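Local coordinates for fibrinogen-binding protein (Staphylococcus aureus subsp. aureus, PDB 3T49), which probably blocks complement C3 convertases, as a secreted virulence factor of the staphylococcal complement inhibitor (SCIN) family, at residues E8-T11 and L12-K15; R32-M35 and M36-R40; D49-S52 and M53-K57. All blocks are in the same frame, centred on the assembly; numbering follows the deposited sequence. Where two conformers were deposited one is given.

All three contacts are local pairings within single helices of an all-helical protein, and each is partly buried, with one side facing neighbouring helices. Contact 2, on helix 28-47, lies nearest the chain centre (about 6 Å between centres), contact 1, on helix 5-13, at about 8 Å, and contact 3, opening helix 50-72, at about 11 Å. Contacts 1 and 3 meet through L9 against M53, L12 against K57, and a weak, long ion pair between E8 and K57. Contact 1 joins aliphatic packing to an arginine near a helix end, contact 2 inserts polar side chains between helices, and contact 3 combines helix capping with a methionine-phenylalanine pair.

Contact 1: residues E8-T11 and L12-K15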
loop_
_atom_site.group_PDB
_atom_site.type_symbol
_atom_site.label_atom_id
_atom_site.label_comp_id
_atom_site.label_asym_id
_atom_site.label_seq_id
_atom_site.Cartn_x
_atom_site.Cartn_y
_atom_site.Cartn_z
ATOM N N GLU A 8 -1.407 0.715 -12.279
ATOM C CA GLU A 8 -1.699 -0.342 -11.300
ATOM C C GLU A 8 -1.378 0.194 -9.905
ATOM O O GLU A 8 -2.138 0.031 -8.937
ATOM C CB GLU A 8 -0.887 -1.611 -11.578
ATOM C CG GLU A 8 -1.266 -2.354 -12.874
ATOM C CD GLU A 8 -0.369 -3.561 -13.128
ATOM O OE1 GLU A 8 0.806 -3.533 -12.687
ATOM O OE2 GLU A 8 -0.835 -4.535 -13.768
ATOM N N LEU A 9 -0.276 0.917 -9.796
ATOM C CA LEU A 9 0.152 1.435 -8.503
ATOM C C LEU A 9 -0.780 2.542 -8.037
ATOM O O LEU A 9 -1.133 2.584 -6.861
ATOM C CB LEU A 9 1.590 1.908 -8.586
ATOM C CG LEU A 9 2.190 2.442 -7.304
ATOM C CD1 LEU A 9 2.068 1.457 -6.133
ATOM C CD2 LEU A 9 3.638 2.826 -7.552
ATOM N N ARG A 10 -1.221 3.442 -8.911
ATOM C CA ARG A 10 -2.190 4.447 -8.518
ATOM C C ARG A 10 -3.503 3.807 -8.013
ATOM O O ARG A 10 -4.072 4.284 -7.025
ATOM C CB ARG A 10 -2.427 5.430 -9.690
ATOM C CG ARG A 10 -3.413 6.594 -9.393
ATOM C CD ARG A 10 -3.199 7.324 -8.064
ATOM N NE ARG A 10 -1.959 8.110 -8.015
ATOM C CZ ARG A 10 -1.569 8.868 -6.995
ATOM N NH1 ARG A 10 -2.300 8.934 -5.888
ATOM N NH2 ARG A 10 -0.429 9.544 -7.055
ATOM N N THR A 11 -3.967 2.762 -8.686
ATOM C CA THR A 11 -5.178 2.063 -8.256
ATOM C C THR A 11 -4.997 1.553 -6.832
ATOM O O THR A 11 -5.903 1.679 -5.999
ATOM C CB THR A 11 -5.520 0.941 -9.214
ATOM O OG1 THR A 11 -5.897 1.533 -10.479
ATOM C CG2 THR A 11 -6.676 0.088 -8.703
ATOM N N LEU A 12 -3.832 0.991 -6.523
ATOM C CA LEU A 12 -3.574 0.534 -5.147
ATOM C C LEU A 12 -3.544 1.700 -4.184
ATOM O O LEU A 12 -4.095 1.604 -3.073
ATOM C CB LEU A 12 -2.287 -0.289 -5.063
ATOM C CG LEU A 12 -2.370 -1.650 -5.715
ATOM C CD1 LEU A 12 -0.954 -2.153 -5.969
ATOM C CD2 LEU A 12 -3.133 -2.660 -4.911
ATOM N N LEU A 13 -2.903 2.801 -4.573
ATOM C CA LEU A 13 -2.840 3.991 -3.719
ATOM C C LEU A 13 -4.214 4.546 -3.430
ATOM O O LEU A 13 -4.460 5.115 -2.353
ATOM C CB LEU A 13 -2.002 5.086 -4.355
ATOM C CG LEU A 13 -0.523 4.956 -4.162
ATOM C CD1 LEU A 13 0.178 6.067 -4.991
ATOM C CD2 LEU A 13 -0.201 5.085 -2.646
ATOM N N ASN A 14 -5.132 4.374 -4.373
ATOM C CA ASN A 14 -6.462 4.945 -4.175
ATOM C C ASN A 14 -7.215 4.256 -3.042
ATOM O O ASN A 14 -8.179 4.809 -2.545
ATOM C CB ASN A 14 -7.296 4.885 -5.461
ATOM C CG ASN A 14 -6.835 5.887 -6.527
ATOM O OD1 ASN A 14 -6.127 6.833 -6.245
ATOM N ND2 ASN A 14 -7.273 5.646 -7.761
ATOM N N LYS A 15 -6.774 3.063 -2.643
ATOM C CA LYS A 15 -7.360 2.350 -1.498
ATOM C C LYS A 15 -6.582 2.533 -0.207
ATOM O O LYS A 15 -7.000 2.037 0.838
ATOM C CB LYS A 15 -7.429 0.851 -1.792
ATOM C CG LYS A 15 -7.981 0.508 -3.137
ATOM C CD LYS A 15 -8.051 -1.016 -3.293
ATOM C CE LYS A 15 -7.902 -1.455 -4.756
ATOM N NZ LYS A 15 -8.858 -0.759 -5.632
#
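The last turn of helix 5-13 is where R10 meets L13 and N14, one turn further along. L13 CD1 sits 3.8 Å above the plane of the R10 guanidinium, over its centre, so a methyl group covers one face of the cation. The arginine chain bends at chi2 and chi3, which turns its end forward along the helix to lie over L13. N14 OD1 lies near the guanidinium plane but beyond its edge, its close approach being to R10 CD at 3.5 Å; the amide is turned 40° from the guanidinium. N14 N donates to R10 O (2.9 Å, with a bent N-H...O angle of 136°) and weakly to T11 O, whereas L13 N to L9 O (2.9 Å) is a straighter helical bond. On an exposed side the aliphatic chain of K15 runs beside the T11 methyl, NZ 3.9 Å from CG2, while T11 OG1 is hydrogen-bonded to E7 O. L9 and L13 are buried: L9 packs on M53 and A56 of helix 50-72 and, with L13, on A41 of helix 28-47, where L13 also meets L45. L12 sits at the margin, against K57 and E61 of helix 50-72, and its carbonyl oxygen is hydrogen-bonded to Y64 OH.

Contact 2: residues R32-M35 and M36-R40. With SO4 (sulfate ion), chain F.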
loop_
_atom_site.group_PDB
_atom_site.type_symbol
_atom_site.label_atom_id
_atom_site.label_comp_id
_atom_site.label_asym_id
_atom_site.label_seq_id
_atom_site.Cartn_x
_atom_site.Cartn_y
_atom_site.Cartn_z
ATOM N N ARG A 32 1.393 1.708 9.899
ATOM C CA ARG A 32 2.694 2.277 9.572
ATOM C C ARG A 32 3.302 1.652 8.325
ATOM O O ARG A 32 4.007 2.341 7.592
ATOM C CB ARG A 32 3.662 2.327 10.766
ATOM C CG ARG A 32 4.246 1.017 11.188
ATOM C CD ARG A 32 5.500 1.199 12.110
ATOM N NE ARG A 32 5.844 -0.109 12.666
ATOM C CZ ARG A 32 5.346 -0.604 13.793
ATOM N NH1 ARG A 32 4.507 0.072 14.542
ATOM N NH2 ARG A 32 5.707 -1.823 14.159
ATOM N N THR A 33 2.966 0.394 8.021
ATOM C CA THR A 33 3.409 -0.221 6.783
ATOM C C THR A 33 2.695 0.411 5.570
ATOM O O THR A 33 3.315 0.695 4.535
ATOM C CB THR A 33 3.239 -1.754 6.846
ATOM O OG1 THR A 33 3.998 -2.247 7.956
ATOM C CG2 THR A 33 3.746 -2.394 5.570
ATOM N N ILE A 34 1.407 0.668 5.724
ATOM C CA ILE A 34 0.699 1.384 4.682
ATOM C C ILE A 34 1.310 2.777 4.448
ATOM O O ILE A 34 1.581 3.167 3.318
ATOM C CB ILE A 34 -0.778 1.495 4.998
ATOM C CG1 ILE A 34 -1.443 0.114 4.983
ATOM C CG2 ILE A 34 -1.444 2.418 3.979
ATOM C CD1 ILE A 34 -2.794 0.091 5.649
ATOM N N MET A 35 1.597 3.519 5.522
ATOM C CA MET A 35 2.096 4.896 5.388
ATOM C C MET A 35 3.469 4.936 4.763
ATOM O O MET A 35 3.761 5.801 3.938
ATOM C CB MET A 35 2.114 5.579 6.756
ATOM C CG MET A 35 0.757 5.693 7.419
ATOM S SD MET A 35 -0.482 6.549 6.416
ATOM C CE MET A 35 0.295 8.140 6.227
ATOM N N MET A 36 4.333 3.978 5.127
ATOM C CA MET A 36 5.635 3.861 4.488
ATOM C C MET A 36 5.476 3.669 2.980
ATOM O O MET A 36 6.183 4.285 2.172
ATOM C CB MET A 36 6.439 2.699 5.081
ATOM C CG MET A 36 7.737 2.401 4.360
ATOM S SD MET A 36 8.951 3.685 4.468
ATOM C CE MET A 36 9.650 3.312 6.072
ATOM N N ASN A 37 4.569 2.784 2.606
ATOM C CA ASN A 37 4.423 2.510 1.193
ATOM C C ASN A 37 3.648 3.550 0.432
ATOM O O ASN A 37 3.835 3.659 -0.770
ATOM C CB ASN A 37 3.916 1.112 0.999
ATOM C CG ASN A 37 5.015 0.106 1.230
ATOM O OD1 ASN A 37 5.938 -0.013 0.417
ATOM N ND2 ASN A 37 4.957 -0.592 2.350
ATOM N N GLU A 38 2.839 4.358 1.106
ATOM C CA GLU A 38 2.273 5.530 0.469
ATOM C C GLU A 38 3.392 6.436 0.053
ATOM O O GLU A 38 3.433 6.937 -1.071
ATOM C CB GLU A 38 1.355 6.286 1.423
ATOM C CG GLU A 38 0.043 5.580 1.668
ATOM C CD GLU A 38 -0.815 6.296 2.693
ATOM O OE1 GLU A 38 -0.463 7.425 3.128
ATOM O OE2 GLU A 38 -1.869 5.758 3.068
ATOM N N TYR A 39 4.322 6.677 0.964
ATOM C CA TYR A 39 5.456 7.547 0.666
ATOM C C TYR A 39 6.292 7.004 -0.485
ATOM O O TYR A 39 6.640 7.738 -1.423
ATOM C CB TYR A 39 6.325 7.715 1.923
ATOM C CG TYR A 39 7.667 8.348 1.674
ATOM C CD1 TYR A 39 7.785 9.701 1.501
ATOM C CD2 TYR A 39 8.804 7.564 1.590
ATOM C CE1 TYR A 39 9.029 10.293 1.278
ATOM C CE2 TYR A 39 10.055 8.143 1.366
ATOM C CZ TYR A 39 10.143 9.507 1.206
ATOM O OH TYR A 39 11.372 10.102 0.978
ATOM N N ARG A 40 6.632 5.720 -0.424
ATOM C CA ARG A 40 7.490 5.127 -1.444
ATOM C C ARG A 40 6.776 5.103 -2.790
ATOM O O ARG A 40 7.400 5.398 -3.806
ATOM C CB ARG A 40 7.890 3.712 -1.035
ATOM C CG ARG A 40 8.842 3.662 0.135
ATOM C CD ARG A 40 9.225 2.247 0.467
ATOM N NE ARG A 40 10.290 2.250 1.462
ATOM C CZ ARG A 40 10.605 1.211 2.219
ATOM N NH1 ARG A 40 9.912 0.098 2.122
ATOM N NH2 ARG A 40 11.597 1.301 3.097
HETATM S S SO4 F . 8.415 -2.494 11.403
HETATM O O1 SO4 F . 7.670 -1.339 10.906
HETATM O O2 SO4 F . 9.758 -2.064 11.776
HETATM O O3 SO4 F . 7.731 -3.061 12.556
HETATM O O4 SO4 F . 8.503 -3.498 10.349
#
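The flat amide of N37 points its ND2 back at T33 O, 3.0 Å away, and the oxygen lies 21° out of the amide plane. N37 N reaches the same oxygen at 3.1 Å from the opposite face of the carbonyl, so two donors of one residue grip one acceptor. With CG beside its own backbone N (chi1 -76°), the amide folds back along the helix, where it runs side by side with T33. The carboxylate of E38 is flanked by less polar groups: OE2 lies 3.5 Å from I34 CG2, while OE1 has M35 SD at 3.4 Å and its methyl CE close by, a tentative contact that rests on one of two M35 conformers. In that conformer M35 bends at chi2 and chi3 to lie alongside the glutamate. The guanidinium of R32 offers its edge to a sulfate whose sulfur lies in the plane: NE donates to O1 at 2.8 Å and NH2 to O3 at 2.9 Å, both nearly straight. This two-pronged grip is classic for an arginine and a tetrahedral oxyanion, although the ion probably came from the crystallisation liquor. Over one face of the R40 guanidinium sits M36 SD, 3.4 Å above the plane and offset toward the rim. Toward helix 50-72, T33 packs on I63, I34 on I67, and N37 on A59 and L60; I34 also meets Y19 of helix 16-22. T33 OG1 hydrogen-bonds to Y29 O, and E38 OE2 weakly to S16 OG. An amphipathic helix is the result: R32, M35, M36, Y39 and R40 are exposed, while I34, N37 and the charged E38 are buried against neighbouring helices, as expected in the helical bundle of the SCIN family.

Contact 3: residues D49-S52 and M53-K57; sequences DFVS and MADAK
The side chains of F50 and M53 leave the helix in the same direction, and the methyl end of the methionine hangs over the aromatic ring. M53 CE is 3.8 Å from the F50 centroid and 10° off the ring normal, a CH-pi contact centred on one face. The methionine chain runs out extended and turns only at chi3 (-75°), and that single bend carries CE onto the ring. A long unbranched thioether suits the place, since its other sides pack on L9 of helix 5-13 and on A44 and L45 of helix 28-47. D49, just before helix 50-72, is the N-cap. Its carboxylate accepts S52 N at OD1 (3.1 Å, almost straight), met from well above the carboxylate plane, and takes a weak bond from V51 N to the same oxygen. S52 OG approaches D49 OD2 at 3.0 Å, a weak and unsettled bond. The D49 backbone serves too: M53 N donates to D49 O at 2.8 Å, in the carbonyl plane. One turn on, V51 and D55 run alongside each other on the outer side, with no more than a loose approach of V51 CG1 to D55 OD2 (4.2 Å). A54 and A56 add small side chains, and A56 packs on A41 of helix 28-47. Aspartate at the N-cap supplies acceptors to amides that the first turn leaves without helical partners. Its negative charge would be expected to interact favourably with the positive end of the helix dipole, while the M53-F50 contact adds an apolar CH-pi contribution, largely dispersion, to the same turn.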
loop_
_atom_site.group_PDB
_atom_site.type_symbol
_atom_site.label_atom_id
_atom_site.label_comp_id
_atom_site.label_asym_id
_atom_site.label_seq_id
_atom_site.Cartn_x
_atom_site.Cartn_y
_atom_site.Cartn_z
ATOM N N ASP A 49 10.173 5.809 -11.382
ATOM C CA ASP A 49 11.161 4.817 -11.003
ATOM C C ASP A 49 10.462 3.466 -11.003
ATOM O O ASP A 49 9.723 3.136 -10.077
ATOM C CB ASP A 49 11.712 5.179 -9.622
ATOM C CG ASP A 49 12.738 4.167 -9.104
ATOM O OD1 ASP A 49 12.831 3.021 -9.605
ATOM O OD2 ASP A 49 13.461 4.550 -8.157
ATOM N N PHE A 50 10.641 2.683 -12.062
ATOM C CA PHE A 50 9.936 1.412 -12.251
ATOM C C PHE A 50 10.305 0.398 -11.181
ATOM O O PHE A 50 9.468 -0.396 -10.803
ATOM C CB PHE A 50 10.221 0.841 -13.648
ATOM C CG PHE A 50 9.434 1.497 -14.725
ATOM C CD1 PHE A 50 9.847 2.695 -15.277
ATOM C CD2 PHE A 50 8.283 0.928 -15.194
ATOM C CE1 PHE A 50 9.116 3.305 -16.289
ATOM C CE2 PHE A 50 7.546 1.528 -16.212
ATOM C CZ PHE A 50 7.978 2.699 -16.767
ATOM N N VAL A 51 11.541 0.428 -10.705
ATOM C CA VAL A 51 11.997 -0.544 -9.706
ATOM C C VAL A 51 11.247 -0.256 -8.396
ATOM O O VAL A 51 10.652 -1.177 -7.805
ATOM C CB VAL A 51 13.521 -0.477 -9.512
ATOM C CG1 VAL A 51 13.967 -1.351 -8.367
ATOM C CG2 VAL A 51 14.255 -0.951 -10.772
ATOM N N SER A 52 11.184 1.017 -7.990
ATOM C CA SER A 52 10.469 1.399 -6.775
ATOM C C SER A 52 8.980 1.230 -6.960
ATOM O O SER A 52 8.288 0.875 -6.001
ATOM C CB SER A 52 10.812 2.820 -6.378
ATOM O OG SER A 52 12.189 2.899 -6.031
ATOM N N MET A 53 8.433 1.480 -8.152
ATOM C CA MET A 53 6.998 1.293 -8.400
ATOM C C MET A 53 6.656 -0.162 -8.194
ATOM O O MET A 53 5.641 -0.471 -7.553
ATOM C CB MET A 53 6.562 1.782 -9.805
ATOM C CG MET A 53 6.551 3.294 -9.905
ATOM S SD MET A 53 5.745 3.952 -11.410
ATOM C CE MET A 53 6.954 3.649 -12.699
ATOM N N ALA A 54 7.472 -1.085 -8.716
ATOM C CA ALA A 54 7.187 -2.496 -8.567
ATOM C C ALA A 54 7.243 -2.920 -7.105
ATOM O O ALA A 54 6.383 -3.689 -6.652
ATOM C CB ALA A 54 8.169 -3.320 -9.425
ATOM N N ASP A 55 8.211 -2.431 -6.371
ATOM C CA ASP A 55 8.392 -2.790 -4.968
ATOM C C ASP A 55 7.192 -2.298 -4.159
ATOM O O ASP A 55 6.688 -3.014 -3.294
ATOM C CB ASP A 55 9.683 -2.196 -4.444
ATOM C CG ASP A 55 10.914 -2.937 -4.962
ATOM O OD1 ASP A 55 10.742 -4.054 -5.491
ATOM O OD2 ASP A 55 12.031 -2.393 -4.843
ATOM N N ALA A 56 6.735 -1.082 -4.427
ATOM C CA ALA A 56 5.595 -0.522 -3.698
ATOM C C ALA A 56 4.318 -1.261 -4.041
ATOM O O ALA A 56 3.466 -1.471 -3.173
ATOM C CB ALA A 56 5.442 0.949 -3.977
ATOM N N LYS A 57 4.149 -1.669 -5.290
ATOM C CA LYS A 57 2.992 -2.434 -5.686
ATOM C C LYS A 57 2.946 -3.732 -4.907
ATOM O O LYS A 57 1.899 -4.087 -4.336
ATOM C CB LYS A 57 3.001 -2.730 -7.193
ATOM C CG LYS A 57 1.833 -3.555 -7.622
ATOM C CD LYS A 57 1.911 -3.922 -9.103
ATOM C CE LYS A 57 2.963 -4.976 -9.339
ATOM N NZ LYS A 57 2.973 -5.427 -10.760
#